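PipY (Synechococcus elongatus, PDB 5NLC) binds pyridoxal 5'-phosphate, the active form of vitamin B6, and probably takes part in keeping its cellular level in balance. Local coordinates at residues 147-152 with 187-192. Residues are numbered along the deposited sequence; the frame is centred on the assembly and turned at random.
Sequences QIRGLM and LTELSM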
loop_
_atom_site.group_PDB
_atom_site.type_symbol
_atom_site.label_atom_id
_atom_site.label_comp_id
_atom_site.label_asym_id
_atom_site.label_seq_id
_atom_site.Cartn_x
_atom_site.Cartn_y
_atom_site.Cartn_z
ATOM N N GLN A 147 6.292 -0.399 11.657
ATOM C CA GLN A 147 6.674 -1.743 11.163
ATOM C C GLN A 147 6.873 -1.605 9.691
ATOM O O GLN A 147 5.896 -1.601 8.937
ATOM C CB GLN A 147 5.615 -2.812 11.465
ATOM C CG GLN A 147 5.373 -3.037 12.966
ATOM C CD GLN A 147 4.109 -3.827 13.194
ATOM O OE1 GLN A 147 4.130 -5.021 13.059
ATOM N NE2 GLN A 147 2.984 -3.148 13.421
ATOM N N ILE A 148 8.121 -1.455 9.271
ATOM C CA ILE A 148 8.422 -1.339 7.798
ATOM C C ILE A 148 8.322 -2.728 7.199
ATOM O O ILE A 148 9.013 -3.614 7.672
ATOM C CB ILE A 148 9.799 -0.686 7.575
ATOM C CG1 ILE A 148 9.754 0.744 8.081
ATOM C CG2 ILE A 148 10.134 -0.674 6.065
ATOM C CD1 ILE A 148 11.147 1.330 8.275
ATOM N N ARG A 149 7.456 -2.962 6.201
ATOM C CA ARG A 149 7.212 -4.332 5.758
ATOM C C ARG A 149 7.514 -4.557 4.291
ATOM O O ARG A 149 7.457 -5.705 3.832
ATOM C CB ARG A 149 5.720 -4.673 6.003
ATOM C CG ARG A 149 5.340 -4.685 7.478
ATOM C CD ARG A 149 6.177 -5.636 8.323
ATOM N NE ARG A 149 6.114 -6.957 7.748
ATOM C CZ ARG A 149 5.033 -7.747 7.793
ATOM N NH1 ARG A 149 5.111 -8.944 7.194
ATOM N NH2 ARG A 149 3.887 -7.374 8.448
ATOM N N GLY A 150 7.862 -3.516 3.574
ATOM C CA GLY A 150 8.147 -3.687 2.113
ATOM C C GLY A 150 8.227 -2.445 1.294
ATOM O O GLY A 150 8.430 -1.410 1.830
ATOM N N LEU A 151 8.086 -2.601 -0.058
ATOM C CA LEU A 151 8.213 -1.536 -1.000
ATOM C C LEU A 151 6.909 -1.380 -1.752
ATOM O O LEU A 151 6.230 -2.399 -1.967
ATOM C CB LEU A 151 9.303 -1.822 -2.057
ATOM C CG LEU A 151 10.706 -2.009 -1.582
ATOM C CD1 LEU A 151 11.599 -2.018 -2.832
ATOM C CD2 LEU A 151 11.109 -0.902 -0.626
ATOM N N MET A 152 6.573 -0.132 -2.082
ATOM C CA MET A 152 5.515 0.184 -3.011
ATOM C C MET A 152 6.146 0.770 -4.294
ATOM O O MET A 152 6.940 1.651 -4.235
ATOM C CB MET A 152 4.514 1.173 -2.439
ATOM C CG MET A 152 3.330 1.486 -3.366
ATOM S SD MET A 152 2.220 2.766 -2.798
ATOM C CE MET A 152 0.696 2.170 -3.498
ATOM N N LEU A 187 11.070 -7.090 5.505
ATOM C CA LEU A 187 10.744 -6.597 4.168
ATOM C C LEU A 187 10.105 -7.585 3.229
ATOM O O LEU A 187 10.567 -7.732 2.141
ATOM C CB LEU A 187 11.935 -5.975 3.441
ATOM C CG LEU A 187 12.527 -4.671 3.877
ATOM C CD1 LEU A 187 13.650 -4.335 2.936
ATOM C CD2 LEU A 187 11.497 -3.538 3.876
ATOM N N THR A 188 8.967 -8.142 3.623
ATOM C CA THR A 188 8.388 -9.287 2.937
ATOM C C THR A 188 7.362 -8.869 1.860
ATOM O O THR A 188 6.923 -9.718 1.114
ATOM C CB THR A 188 7.657 -10.220 3.948
ATOM O OG1 THR A 188 6.634 -9.488 4.671
ATOM C CG2 THR A 188 8.631 -10.822 4.953
ATOM N N GLU A 189 6.971 -7.604 1.780
ATOM C CA GLU A 189 5.817 -7.210 0.936
ATOM C C GLU A 189 6.264 -6.435 -0.286
ATOM O O GLU A 189 7.178 -5.666 -0.224
ATOM C CB GLU A 189 4.813 -6.301 1.691
ATOM C CG GLU A 189 4.302 -6.898 3.003
ATOM C CD GLU A 189 3.717 -8.284 2.845
ATOM O OE1 GLU A 189 3.035 -8.571 1.842
ATOM O OE2 GLU A 189 4.023 -9.143 3.686
ATOM N N LEU A 190 5.512 -6.602 -1.350
ATOM C CA LEU A 190 5.630 -5.805 -2.553
ATOM C C LEU A 190 4.247 -5.278 -2.925
ATOM O O LEU A 190 3.391 -6.046 -3.374
ATOM C CB LEU A 190 6.197 -6.675 -3.677
ATOM C CG LEU A 190 7.688 -6.954 -3.679
ATOM C CD1 LEU A 190 8.056 -7.993 -4.744
ATOM C CD2 LEU A 190 8.541 -5.709 -3.739
ATOM N N SER A 191 4.066 -3.982 -2.752
ATOM C CA SER A 191 2.819 -3.299 -2.962
ATOM C C SER A 191 2.923 -2.694 -4.382
ATOM O O SER A 191 3.525 -1.685 -4.567
ATOM C CB SER A 191 2.585 -2.201 -1.936
ATOM O OG SER A 191 1.312 -1.657 -2.262
ATOM N N MET A 192 2.424 -3.406 -5.369
ATOM C CA MET A 192 2.555 -3.045 -6.779
ATOM C C MET A 192 1.396 -3.736 -7.532
ATOM O O MET A 192 1.037 -4.834 -7.189
ATOM C CB MET A 192 3.926 -3.460 -7.376
ATOM C CG MET A 192 4.321 -4.937 -7.260
ATOM S SD MET A 192 6.064 -5.266 -7.730
ATOM C CE MET A 192 6.125 -7.031 -7.807
#
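Arg-149 and Glu-189 meet where strands 147-152 and 189-191, parallel neighbours in the modified TIM barrel of a fold type III PLP protein, run side by side, joined through helix 161-181 as a beta-alpha-beta unit. The parallel register shows in the way Leu-151 reaches to both sides of Leu-190, the residue it is paired with: its N donates to Glu-189 O at 3.2 Å, and its O accepts from Ser-191 N at 2.8 Å, almost straight at 177°. Two residues earlier, Arg-149 O receives Glu-189 N (2.8 Å).

The Arg-149 side chain can be followed outward. CB packs against Glu-189 CG at 4.0 Å; CG is anti to the carbonyl carbon (chi1 -65°), and further bends at chi2 and chi3 fold the chain alongside Thr-188 and Glu-189 rather than letting it extend. NE is held by Arg-186 O. At the tip, NH1 donates to Thr-188 OG1 at 3.0 Å, the oxygen tilted 28° from the guanidinium plane. Glu-189 OE2 is a long salt-bridge partner at 3.7 Å, well out of that plane, so charge rather than a directed N-H links them. Thr-188 OG1 in turn donates to Glu-189 OE2 from above the carboxylate plane, so the hydroxyl bonds to both charged groups, while Glu-189 OE1 bonds to Thr-207. An alanine in place of Arg-149 would probably leave the OE2 carboxylate oxygen without its opposite charge and Thr-188 OG1 without its donor.

On the other face, Leu-151 and Leu-190 both lean on Ala-175 of helix 161-181. Met-152 and Ser-191 share the face of Glu-189, and Met-152 also lies close to Arg-210, a pyridoxal 5'-phosphate-binding residue, the cofactor itself being absent here, which places this end of the pair beside the cofactor site. There Ser-191 OG bonds to His-89 ND1, and Met-152 CG lies 3.4 Å from Ser-191 O.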